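Local atomic coordinates of YARHG domain-containing protein (Legionella pneumophila subsp. pneumophila, PDB entry 4G2A), a protein that is of unknown function but may bind a nutrient, and joins a beta-rich domain of the DUF4424 family to a helical YARHG domain. Residues L12-S17 with A65-I70; A106-I111 with Y121-F126; W44-N49 with V157-K162; F95-N100 with Y125-T130. One frame throughout, in Å; residues are numbered along the deposited sequence.

Contact 1: L12-S17 with A65-I70; sequences LPIPVS and AFPFPI. With SO4 (sulfate ion), chain B.
Ile14 and Ala65 face each other as a hydrogen-bonded antiparallel pair, with both side chains on the same side of the strands. Ile14 N donates a hydrogen bond to Ala65 O at 2.8 Å. Ala65 N returns a bond to Ile14 O at 2.9 Å. Pro13 CA adds a CA-H...O contact to the same Ala65 O, at 3.5 Å.

The side chain of Ile14 does most of the touching. Its CG1 sits between the backbone N and the carbonyl carbon (chi1 60°), a crowded position. This puts Ile14 CG1 3.4 Å from Ala65 O and 4.2 Å from Ala65 CB. The same atom meets Pro67 CG at 4.0 Å, where the two side chains cross obliquely. The ring of Pro67 also turns CD to Leu12 O, 3.8 Å away. Proline has no N-H to give, so Pro13, Pro15 and Pro67 limit the backbone bonding here.

Beyond Pro15 the chain leaves the strand. Ser17 OG donates to O2 of a sulfate ion at 3.0 Å, and Ser63 N binds the same ion. The sulfate probably comes from the crystallisation liquor. Val16 borders it with CB and CG1, while Phe126 covers Ala65 and touches Val16. Pro13 O takes a bond from Trp167 NE1.

The contact is buried. It is a short antiparallel beta bridge between strands 10-15 and 60-68, in the beta-rich part of the chain that includes the DUF4424 region.

Contact 2: A106-I111 with Y121-F126; sequences AQRGNI and YEDAYF
An antiparallel strand pair, 107-110 with 123-126, forms this surface contact, a beta hairpin with a long connection, residues 111-122. Gln107 and Phe126 are a hydrogen-bonded pair: Gln107 N reaches Phe126 O at 2.9 Å, and Phe126 N reaches Gln107 O. Gly109 and Ala124 bond both ways as well, with Gly109 N 3.0 Å from Ala124 O.

Toward the loop, Glu122 O accepts two donors from opposite faces of its carbonyl plane. Ile111 N is 2.6 Å and Asn110 ND2 3.3 Å from Glu122 O. The Asn110 and Asp123 side chains run side by side and point the same way.

The two faces differ in character. On one, Arg108 runs out extended, with CG anti to the backbone N (chi1 176°). Arg108 CB meets the edge of the Tyr125 ring at CE1, 3.8 Å away. Arg108 NH2 forms a salt bridge to Asp123 OD1, with a weak hydrogen bond of 3.4 Å, and the guanidinium and carboxylate planes are 77° apart. Gly88 O is the stronger partner of NH2.

On the other face, the Phe126 ring turns its edge to Gly109, and CE1 comes to 3.7 Å from Gly109 C; glycine puts no side chain there. Ile111 CD1 meets Phe126 CZ at 3.7 Å, and Ile111 CG2 rests near Ala124 CB. Ala65 and Ile14 continue this apolar side.

The chemistry implies a hairpin held mainly by backbone bonds. Polar groups gather beside Arg108 and Asp123, while Phe126, Ala124 and Ile111 pack on the other face, where Gln107 turns its end away.

Contact 3: W44-N49 with V157-K162; sequences WHYNCN and VRYVLK
Trp44 and Val157 meet with their side chains at about a right angle. Val157 CB sits over one face of the indole, offset toward the rim. Val157 CB lies 4.2 Å from the centroid of the Trp44 six-membered ring, a CH-pi contact. The closest indole atoms are CE2 and CZ2, and Trp44 CZ2 is 3.9 Å from Val157 CB.

Tyr46 and Tyr159 slide past each other in opposite directions. Each ring meets the other at its edge, CD2 to CD2, at 4.0 Å. Their first torsions differ, Tyr159 CG being anti to its backbone N (chi1 -161°) and Tyr46 CG anti to its carbonyl carbon (chi1 -59°), and this places each CG for the rings to pass. Arg158 O is in the plane of the Tyr46 ring, at its edge. A water links Tyr46 OH, at 3.2 Å, to Arg158 N, whose proton it accepts at 2.9 Å.

Cys48 SG approaches the Tyr159 ring obliquely in a sulfur-aromatic contact. Cys48 SG is 3.8 Å from Tyr159 CE2 and 3.7 Å from Tyr159 OH.

Other side chains enclose the group. Ile30 touches Trp44, Tyr46 and Val157, and the Tyr143 ring stacks on Tyr46. Ile28 and Leu12 touch Tyr159.

Segments 44-49 and 157-160 run at 31°, axes 9.9 Å apart at closest approach. No clear direct hydrogen bond joins them, and side chains fill the distance. This is the face-to-face packing of strands 43-54 and 155-160, as in the buried aromatic interior of a beta-sandwich-like domain.

Contact 4: F95-N100 with Y125-T130; sequences FLVTVN and YFWKTT
Val97 CG2 lies over the centre of the Trp127 face, 4.0 Å from the centroid of the five-membered ring, in a CH-pi contact. Val97 CG2, anti to its backbone N, is the branch that covers the indole. Val99 CG2 reaches Trp127 CD1 at 3.7 Å, and Phe95 CZ reaches Trp127 CZ3 at 4.1 Å.

Phe95 also meets Tyr125, CD2 to CD2 at 3.6 Å. The two side chains slide past each other in opposite directions. Their planes are 26° apart and the centroids 5.1 Å, so the rings barely overlap.

The strands, 95-99 and 125-130, run nearly parallel with axes 8.8 Å apart. No hydrogen bond joins them. Their side chains meet across the gap, as in layers of beta strands packed face to face.

Further out, His141 meets Phe95 edge-to-face and also contacts Trp127. Phe66 stacks on Phe95 and touches Trp127. Ile139 and Met64 border the indole, and Val104 touches Val97 and Val99. Strand 95-99 is bonded through its backbone to strands 102-110 and 136-150. On the facing strand, Tyr125 shares a backbone bond with Phe66.

In the fold
Contacts 1 and 3 are buried, contact 4 is partly buried, and contact 2 lies at the surface. Contacts 1 and 2 bond the backbones of neighbouring strands to each other, whereas contacts 3 and 4 join strands through side chains. Contact 2 alone adds a salt bridge, and contact 3 a bridging water. Contacts 2 and 4 share Tyr125 and Phe126 and both use strand 123-131. Contact 1 adjoins them, since Phe66 N probably bonds to Tyr125 O. It also reaches contact 3, where Leu12 N probably bonds to Val160 O. Contacts 2 and 3 do not touch; their centres are about 17 Å apart.

Contact 1: L12-S17 with A65-I70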
# COMPACT_ATOMS: atom_id res chain seq x y z
N LEU A 12 5.83 -10.35 -8.35
CA LEU A 12 7.10 -11.04 -8.63
C LEU A 12 7.24 -11.22 -10.16
O LEU A 12 6.20 -11.35 -10.82
CB LEU A 12 7.14 -12.45 -7.97
CG LEU A 12 7.48 -12.57 -6.49
CD1 LEU A 12 7.45 -14.01 -6.08
CD2 LEU A 12 8.85 -11.98 -6.17
N PRO A 13 8.46 -11.28 -10.75
CA PRO A 13 8.53 -11.65 -12.17
C PRO A 13 8.10 -13.10 -12.30
O PRO A 13 8.25 -13.87 -11.34
CB PRO A 13 10.02 -11.46 -12.54
CG PRO A 13 10.69 -10.92 -11.33
CD PRO A 13 9.80 -11.21 -10.15
N ILE A 14 7.52 -13.48 -13.44
CA ILE A 14 7.10 -14.87 -13.58
C ILE A 14 7.63 -15.45 -14.89
O ILE A 14 7.82 -14.70 -15.85
CB ILE A 14 5.56 -15.02 -13.44
CG1 ILE A 14 4.79 -14.24 -14.50
CG2 ILE A 14 5.08 -14.68 -12.05
CD1 ILE A 14 3.86 -15.08 -15.26
N PRO A 15 7.82 -16.78 -14.99
CA PRO A 15 8.22 -17.35 -16.28
C PRO A 15 7.00 -17.63 -17.17
O PRO A 15 5.93 -17.95 -16.67
CB PRO A 15 8.93 -18.65 -15.90
CG PRO A 15 8.41 -19.02 -14.53
CD PRO A 15 7.66 -17.84 -13.96
N VAL A 16 7.19 -17.52 -18.51
CA VAL A 16 6.16 -17.78 -19.52
C VAL A 16 5.90 -19.30 -19.57
O VAL A 16 4.75 -19.73 -19.65
CB VAL A 16 6.58 -17.19 -20.90
CG1 VAL A 16 5.57 -17.53 -21.99
CG2 VAL A 16 6.77 -15.68 -20.81
N SER A 17 6.98 -20.11 -19.44
CA SER A 17 6.96 -21.58 -19.43
C SER A 17 7.33 -22.15 -18.02
O SER A 17 7.08 -21.48 -17.01
CB SER A 17 7.91 -22.13 -20.50
OG SER A 17 7.50 -21.74 -21.80
N ALA A 65 8.07 -12.33 -17.43
CA ALA A 65 6.96 -11.38 -17.49
C ALA A 65 6.67 -10.76 -16.15
O ALA A 65 6.72 -11.45 -15.12
CB ALA A 65 5.72 -12.07 -18.02
N PHE A 66 6.34 -9.44 -16.17
CA PHE A 66 5.87 -8.69 -15.00
C PHE A 66 4.36 -8.47 -15.19
O PHE A 66 4.00 -7.62 -15.99
CB PHE A 66 6.62 -7.35 -14.80
CG PHE A 66 5.94 -6.41 -13.80
CD1 PHE A 66 6.14 -6.57 -12.43
CD2 PHE A 66 5.13 -5.37 -14.23
CE1 PHE A 66 5.55 -5.69 -11.52
CE2 PHE A 66 4.54 -4.49 -13.31
CZ PHE A 66 4.76 -4.66 -11.96
N PRO A 67 3.48 -9.23 -14.49
CA PRO A 67 2.03 -9.03 -14.65
C PRO A 67 1.53 -7.82 -13.89
O PRO A 67 2.09 -7.46 -12.86
CB PRO A 67 1.41 -10.32 -14.10
CG PRO A 67 2.53 -11.12 -13.56
CD PRO A 67 3.75 -10.27 -13.48
N PHE A 68 0.46 -7.21 -14.36
CA PHE A 68 -0.05 -6.02 -13.67
C PHE A 68 -1.57 -5.83 -13.85
O PHE A 68 -2.13 -6.24 -14.87
CB PHE A 68 0.70 -4.75 -14.18
CG PHE A 68 0.75 -4.60 -15.68
CD1 PHE A 68 -0.35 -4.08 -16.38
CD2 PHE A 68 1.88 -4.94 -16.39
CE1 PHE A 68 -0.30 -3.93 -17.77
CE2 PHE A 68 1.93 -4.78 -17.78
CZ PHE A 68 0.84 -4.30 -18.46
N PRO A 69 -2.24 -5.16 -12.88
CA PRO A 69 -3.67 -4.83 -13.09
C PRO A 69 -3.80 -3.64 -14.05
O PRO A 69 -2.85 -2.88 -14.25
CB PRO A 69 -4.16 -4.47 -11.67
CG PRO A 69 -2.94 -4.01 -10.93
CD PRO A 69 -1.73 -4.60 -11.61
N ILE A 70 -4.96 -3.48 -14.66
CA ILE A 70 -5.19 -2.37 -15.60
C ILE A 70 -6.45 -1.61 -15.22
O ILE A 70 -7.26 -2.10 -14.42
CB ILE A 70 -5.29 -2.85 -17.06
CG1 ILE A 70 -6.49 -3.80 -17.29
CG2 ILE A 70 -3.97 -3.39 -17.58
CD1 ILE A 70 -7.13 -3.69 -18.71
S SO4 B . 10.12 -19.10 -22.99
O1 SO4 B . 8.89 -18.68 -23.66
O2 SO4 B . 10.10 -20.53 -22.71
O3 SO4 B . 11.27 -18.79 -23.85
O4 SO4 B . 10.23 -18.37 -21.74

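Contact 2: A106-I111 with Y121-F126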
# COMPACT_ATOMS: atom_id res chain seq x y z
N ALA A 106 11.12 -3.59 -22.56
CA ALA A 106 10.05 -4.44 -22.04
C ALA A 106 8.87 -4.25 -22.95
O ALA A 106 8.43 -3.11 -23.14
CB ALA A 106 9.72 -4.05 -20.60
N GLN A 107 8.37 -5.35 -23.54
CA GLN A 107 7.26 -5.30 -24.49
C GLN A 107 5.94 -5.71 -23.81
O GLN A 107 5.87 -6.78 -23.19
CB GLN A 107 7.55 -6.20 -25.70
CG GLN A 107 6.87 -5.74 -26.99
CD GLN A 107 6.50 -6.88 -27.92
OE1 GLN A 107 7.32 -7.74 -28.27
NE2 GLN A 107 5.26 -6.88 -28.37
N ARG A 108 4.90 -4.86 -23.91
CA ARG A 108 3.59 -5.16 -23.33
C ARG A 108 2.89 -6.21 -24.19
O ARG A 108 2.98 -6.17 -25.43
CB ARG A 108 2.70 -3.90 -23.19
CG ARG A 108 1.29 -4.23 -22.68
CD ARG A 108 0.47 -3.04 -22.27
NE ARG A 108 -0.88 -3.47 -21.92
CZ ARG A 108 -1.79 -2.70 -21.33
NH1 ARG A 108 -1.50 -1.45 -21.01
NH2 ARG A 108 -3.00 -3.18 -21.05
N GLY A 109 2.24 -7.14 -23.51
CA GLY A 109 1.53 -8.23 -24.15
C GLY A 109 0.55 -8.87 -23.21
O GLY A 109 0.38 -8.43 -22.07
N ASN A 110 -0.10 -9.93 -23.70
CA ASN A 110 -1.07 -10.68 -22.92
C ASN A 110 -0.46 -11.92 -22.34
O ASN A 110 0.45 -12.51 -22.92
CB ASN A 110 -2.29 -11.03 -23.77
CG ASN A 110 -3.14 -9.83 -24.00
OD1 ASN A 110 -3.12 -9.23 -25.06
ND2 ASN A 110 -3.80 -9.36 -22.94
N ILE A 111 -0.98 -12.31 -21.16
CA ILE A 111 -0.56 -13.49 -20.43
C ILE A 111 -1.82 -14.22 -19.97
O ILE A 111 -2.84 -13.58 -19.71
CB ILE A 111 0.41 -13.13 -19.27
CG1 ILE A 111 1.20 -14.35 -18.80
CG2 ILE A 111 -0.27 -12.42 -18.08
CD1 ILE A 111 2.65 -14.08 -18.67
N TYR A 121 -3.85 -11.80 -13.37
CA TYR A 121 -3.76 -10.77 -14.42
C TYR A 121 -3.57 -11.34 -15.80
O TYR A 121 -2.95 -12.38 -15.95
CB TYR A 121 -2.64 -9.77 -14.09
CG TYR A 121 -2.83 -9.12 -12.75
CD1 TYR A 121 -4.07 -8.62 -12.36
CD2 TYR A 121 -1.78 -9.05 -11.84
CE1 TYR A 121 -4.26 -8.05 -11.11
CE2 TYR A 121 -1.96 -8.48 -10.58
CZ TYR A 121 -3.20 -7.97 -10.23
OH TYR A 121 -3.41 -7.39 -9.02
N GLU A 122 -4.09 -10.62 -16.80
CA GLU A 122 -4.03 -10.99 -18.22
C GLU A 122 -2.98 -10.18 -18.99
O GLU A 122 -2.63 -10.55 -20.11
CB GLU A 122 -5.40 -10.83 -18.89
CG GLU A 122 -6.41 -11.91 -18.53
CD GLU A 122 -7.28 -11.68 -17.30
OE1 GLU A 122 -7.24 -10.57 -16.73
OE2 GLU A 122 -8.04 -12.61 -16.94
N ASP A 123 -2.51 -9.07 -18.40
CA ASP A 123 -1.53 -8.17 -19.02
C ASP A 123 -0.20 -8.22 -18.30
O ASP A 123 -0.18 -8.33 -17.08
CB ASP A 123 -2.06 -6.73 -19.03
CG ASP A 123 -3.46 -6.61 -19.61
OD1 ASP A 123 -3.58 -6.53 -20.85
OD2 ASP A 123 -4.43 -6.62 -18.82
N ALA A 124 0.91 -8.17 -19.05
CA ALA A 124 2.27 -8.22 -18.50
C ALA A 124 3.26 -7.52 -19.42
O ALA A 124 2.96 -7.31 -20.59
CB ALA A 124 2.70 -9.67 -18.29
N TYR A 125 4.43 -7.13 -18.87
CA TYR A 125 5.60 -6.60 -19.59
C TYR A 125 6.56 -7.76 -19.73
O TYR A 125 6.81 -8.44 -18.75
CB TYR A 125 6.25 -5.40 -18.89
CG TYR A 125 5.37 -4.18 -18.79
CD1 TYR A 125 4.75 -3.65 -19.91
CD2 TYR A 125 5.19 -3.52 -17.57
CE1 TYR A 125 3.93 -2.52 -19.82
CE2 TYR A 125 4.38 -2.39 -17.47
CZ TYR A 125 3.76 -1.89 -18.60
OH TYR A 125 2.92 -0.80 -18.49
N PHE A 126 7.05 -8.02 -20.94
CA PHE A 126 7.93 -9.17 -21.23
C PHE A 126 9.34 -8.74 -21.60
O PHE A 126 9.54 -7.70 -22.22
CB PHE A 126 7.34 -10.01 -22.38
CG PHE A 126 6.02 -10.70 -22.10
CD1 PHE A 126 4.82 -10.01 -22.24
CD2 PHE A 126 5.97 -12.04 -21.76
CE1 PHE A 126 3.60 -10.63 -21.97
CE2 PHE A 126 4.75 -12.68 -21.52
CZ PHE A 126 3.56 -11.97 -21.63

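Contact 3: W44-N49 with V157-K162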
# COMPACT_ATOMS: atom_id res chain seq x y z
N TRP A 44 3.03 4.76 -4.28
CA TRP A 44 4.00 3.80 -3.79
C TRP A 44 5.06 3.61 -4.87
O TRP A 44 4.73 3.43 -6.05
CB TRP A 44 3.34 2.46 -3.43
CG TRP A 44 2.42 2.54 -2.25
CD1 TRP A 44 1.06 2.56 -2.28
CD2 TRP A 44 2.80 2.59 -0.87
NE1 TRP A 44 0.57 2.64 -1.01
CE2 TRP A 44 1.61 2.65 -0.11
CE3 TRP A 44 4.03 2.54 -0.18
CZ2 TRP A 44 1.60 2.66 1.29
CZ3 TRP A 44 4.03 2.60 1.21
CH2 TRP A 44 2.82 2.63 1.93
N HIS A 45 6.34 3.66 -4.46
CA HIS A 45 7.50 3.47 -5.33
C HIS A 45 8.16 2.16 -4.96
O HIS A 45 8.59 1.97 -3.82
CB HIS A 45 8.46 4.66 -5.22
CG HIS A 45 9.64 4.57 -6.14
ND1 HIS A 45 10.84 5.17 -5.81
CD2 HIS A 45 9.77 3.95 -7.33
CE1 HIS A 45 11.66 4.91 -6.82
NE2 HIS A 45 11.06 4.18 -7.75
N TYR A 46 8.23 1.25 -5.92
CA TYR A 46 8.78 -0.09 -5.75
C TYR A 46 10.16 -0.21 -6.35
O TYR A 46 10.33 0.06 -7.54
CB TYR A 46 7.87 -1.14 -6.43
CG TYR A 46 6.44 -1.19 -5.92
CD1 TYR A 46 5.53 -0.18 -6.25
CD2 TYR A 46 5.96 -2.31 -5.26
CE1 TYR A 46 4.20 -0.25 -5.82
CE2 TYR A 46 4.63 -2.39 -4.84
CZ TYR A 46 3.76 -1.36 -5.12
OH TYR A 46 2.46 -1.45 -4.69
N ASN A 47 11.16 -0.59 -5.52
CA ASN A 47 12.51 -0.91 -6.00
C ASN A 47 12.71 -2.37 -5.64
O ASN A 47 12.76 -2.72 -4.45
CB ASN A 47 13.56 0.01 -5.41
CG ASN A 47 13.47 1.43 -5.87
OD1 ASN A 47 12.87 2.27 -5.21
ND2 ASN A 47 14.18 1.75 -6.94
N CYS A 48 12.69 -3.24 -6.64
CA CYS A 48 12.75 -4.68 -6.40
C CYS A 48 13.95 -5.30 -7.05
O CYS A 48 14.15 -5.14 -8.24
CB CYS A 48 11.47 -5.37 -6.88
SG CYS A 48 9.94 -4.53 -6.41
N ASN A 49 14.69 -6.09 -6.29
CA ASN A 49 15.81 -6.83 -6.80
C ASN A 49 15.50 -8.30 -6.65
O ASN A 49 14.81 -8.67 -5.70
CB ASN A 49 17.15 -6.44 -6.14
CG ASN A 49 18.30 -6.78 -7.06
OD1 ASN A 49 18.63 -6.02 -7.97
ND2 ASN A 49 18.88 -7.97 -6.90
N VAL A 157 -1.46 -1.70 0.69
CA VAL A 157 -0.18 -1.84 -0.00
C VAL A 157 -0.07 -3.34 -0.22
O VAL A 157 -0.31 -4.12 0.70
CB VAL A 157 1.04 -1.15 0.67
CG1 VAL A 157 0.99 -1.25 2.19
CG2 VAL A 157 2.37 -1.66 0.14
N ARG A 158 0.09 -3.75 -1.48
CA ARG A 158 0.08 -5.16 -1.84
C ARG A 158 1.24 -5.50 -2.75
O ARG A 158 1.77 -4.64 -3.45
CB ARG A 158 -1.25 -5.57 -2.52
CG ARG A 158 -2.51 -4.88 -2.02
CD ARG A 158 -3.67 -5.33 -2.87
NE ARG A 158 -4.83 -4.43 -2.84
CZ ARG A 158 -5.84 -4.53 -1.98
NH1 ARG A 158 -5.82 -5.46 -1.03
NH2 ARG A 158 -6.88 -3.71 -2.07
N TYR A 159 1.60 -6.78 -2.76
CA TYR A 159 2.64 -7.37 -3.58
C TYR A 159 2.35 -8.86 -3.75
O TYR A 159 2.24 -9.56 -2.75
CB TYR A 159 4.03 -7.14 -2.97
CG TYR A 159 5.16 -7.31 -3.95
CD1 TYR A 159 5.69 -8.57 -4.22
CD2 TYR A 159 5.68 -6.22 -4.65
CE1 TYR A 159 6.72 -8.74 -5.13
CE2 TYR A 159 6.73 -6.38 -5.56
CZ TYR A 159 7.25 -7.64 -5.78
OH TYR A 159 8.29 -7.82 -6.67
N VAL A 160 2.20 -9.33 -5.02
CA VAL A 160 1.92 -10.74 -5.33
C VAL A 160 3.21 -11.57 -5.21
O VAL A 160 4.18 -11.34 -5.93
CB VAL A 160 1.21 -10.94 -6.69
CG1 VAL A 160 1.01 -12.43 -6.99
CG2 VAL A 160 -0.12 -10.19 -6.73
N LEU A 161 3.20 -12.55 -4.28
CA LEU A 161 4.30 -13.43 -3.94
C LEU A 161 3.98 -14.90 -4.20
O LEU A 161 4.92 -15.68 -4.37
CB LEU A 161 4.67 -13.24 -2.46
CG LEU A 161 5.34 -11.90 -2.07
CD1 LEU A 161 5.35 -11.70 -0.55
CD2 LEU A 161 6.75 -11.79 -2.62
N LYS A 162 2.68 -15.29 -4.22
CA LYS A 162 2.24 -16.68 -4.41
C LYS A 162 2.69 -17.29 -5.76
O LYS A 162 2.83 -18.51 -5.88
CB LYS A 162 0.70 -16.79 -4.30
CG LYS A 162 0.17 -16.65 -2.87
CD LYS A 162 -1.29 -17.13 -2.77
CE LYS A 162 -2.04 -16.52 -1.60
NZ LYS A 162 -3.47 -16.94 -1.56
O HOH W 1 -0.43 -1.68 -3.44

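Contact 4: F95-N100 with Y125-T130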
# COMPACT_ATOMS: atom_id res chain seq x y z
N PHE A 95 7.60 1.81 -15.55
CA PHE A 95 8.22 0.52 -15.33
C PHE A 95 9.54 0.46 -16.07
O PHE A 95 9.59 0.69 -17.28
CB PHE A 95 7.30 -0.61 -15.79
CG PHE A 95 7.91 -1.98 -15.60
CD1 PHE A 95 7.86 -2.61 -14.35
CD2 PHE A 95 8.52 -2.64 -16.66
CE1 PHE A 95 8.44 -3.87 -14.17
CE2 PHE A 95 9.06 -3.92 -16.49
CZ PHE A 95 9.02 -4.52 -15.24
N LEU A 96 10.60 0.18 -15.32
CA LEU A 96 11.95 0.01 -15.82
C LEU A 96 12.49 -1.32 -15.30
O LEU A 96 12.43 -1.57 -14.10
CB LEU A 96 12.88 1.16 -15.37
CG LEU A 96 12.53 2.59 -15.79
CD1 LEU A 96 13.43 3.56 -15.07
CD2 LEU A 96 12.60 2.78 -17.31
N VAL A 97 13.02 -2.16 -16.21
CA VAL A 97 13.64 -3.45 -15.89
C VAL A 97 15.08 -3.46 -16.43
O VAL A 97 15.34 -3.00 -17.55
CB VAL A 97 12.81 -4.69 -16.34
CG1 VAL A 97 12.39 -4.61 -17.81
CG2 VAL A 97 13.52 -6.00 -16.04
N THR A 98 16.01 -3.93 -15.57
CA THR A 98 17.42 -4.13 -15.89
C THR A 98 17.75 -5.63 -15.72
O THR A 98 17.31 -6.25 -14.75
CB THR A 98 18.38 -3.24 -15.06
OG1 THR A 98 18.47 -3.73 -13.73
CG2 THR A 98 17.99 -1.77 -15.06
N VAL A 99 18.48 -6.19 -16.69
CA VAL A 99 18.94 -7.59 -16.68
C VAL A 99 20.44 -7.51 -16.50
O VAL A 99 21.11 -6.89 -17.34
CB VAL A 99 18.52 -8.37 -17.95
CG1 VAL A 99 19.10 -9.79 -17.94
CG2 VAL A 99 17.01 -8.41 -18.11
N ASN A 100 20.97 -8.06 -15.39
CA ASN A 100 22.40 -8.03 -15.03
C ASN A 100 22.92 -6.56 -15.07
O ASN A 100 23.95 -6.24 -15.69
CB ASN A 100 23.23 -8.97 -15.93
CG ASN A 100 23.18 -10.42 -15.52
OD1 ASN A 100 22.81 -10.77 -14.41
ND2 ASN A 100 23.61 -11.29 -16.41
N TYR A 125 4.43 -7.13 -18.87
CA TYR A 125 5.60 -6.60 -19.59
C TYR A 125 6.56 -7.76 -19.73
O TYR A 125 6.81 -8.44 -18.75
CB TYR A 125 6.25 -5.40 -18.89
CG TYR A 125 5.37 -4.18 -18.79
CD1 TYR A 125 4.75 -3.65 -19.91
CD2 TYR A 125 5.19 -3.52 -17.57
CE1 TYR A 125 3.93 -2.52 -19.82
CE2 TYR A 125 4.38 -2.39 -17.47
CZ TYR A 125 3.76 -1.89 -18.60
OH TYR A 125 2.92 -0.80 -18.49
N PHE A 126 7.05 -8.02 -20.94
CA PHE A 126 7.93 -9.17 -21.23
C PHE A 126 9.34 -8.74 -21.60
O PHE A 126 9.54 -7.70 -22.22
CB PHE A 126 7.34 -10.01 -22.38
CG PHE A 126 6.02 -10.70 -22.10
CD1 PHE A 126 4.82 -10.01 -22.24
CD2 PHE A 126 5.97 -12.04 -21.76
CE1 PHE A 126 3.60 -10.63 -21.97
CE2 PHE A 126 4.75 -12.68 -21.52
CZ PHE A 126 3.56 -11.97 -21.63
N TRP A 127 10.32 -9.59 -21.25
CA TRP A 127 11.73 -9.38 -21.58
C TRP A 127 12.45 -10.74 -21.65
O TRP A 127 12.02 -11.71 -21.02
CB TRP A 127 12.41 -8.41 -20.58
CG TRP A 127 12.50 -8.93 -19.17
CD1 TRP A 127 13.56 -9.58 -18.60
CD2 TRP A 127 11.53 -8.77 -18.12
NE1 TRP A 127 13.28 -9.91 -17.30
CE2 TRP A 127 12.05 -9.40 -16.97
CE3 TRP A 127 10.26 -8.18 -18.06
CZ2 TRP A 127 11.34 -9.46 -15.76
CZ3 TRP A 127 9.56 -8.25 -16.86
CH2 TRP A 127 10.10 -8.88 -15.73
N LYS A 128 13.54 -10.81 -22.43
CA LYS A 128 14.33 -12.05 -22.54
C LYS A 128 15.44 -12.04 -21.52
O LYS A 128 15.94 -10.97 -21.16
CB LYS A 128 14.91 -12.23 -23.96
CG LYS A 128 13.87 -12.38 -25.07
CD LYS A 128 13.21 -13.77 -25.14
CE LYS A 128 11.93 -13.75 -25.95
NZ LYS A 128 12.15 -13.27 -27.35
N THR A 129 15.79 -13.23 -21.03
CA THR A 129 16.88 -13.43 -20.06
C THR A 129 17.66 -14.68 -20.49
O THR A 129 17.08 -15.76 -20.60
CB THR A 129 16.39 -13.51 -18.61
OG1 THR A 129 15.71 -14.75 -18.41
CG2 THR A 129 15.47 -12.37 -18.21
N THR A 130 18.96 -14.52 -20.76
CA THR A 130 19.84 -15.62 -21.13
C THR A 130 20.69 -15.96 -19.91
O THR A 130 21.30 -15.09 -19.29
CB THR A 130 20.67 -15.31 -22.40
OG1 THR A 130 19.78 -15.02 -23.48
CG2 THR A 130 21.55 -16.49 -22.81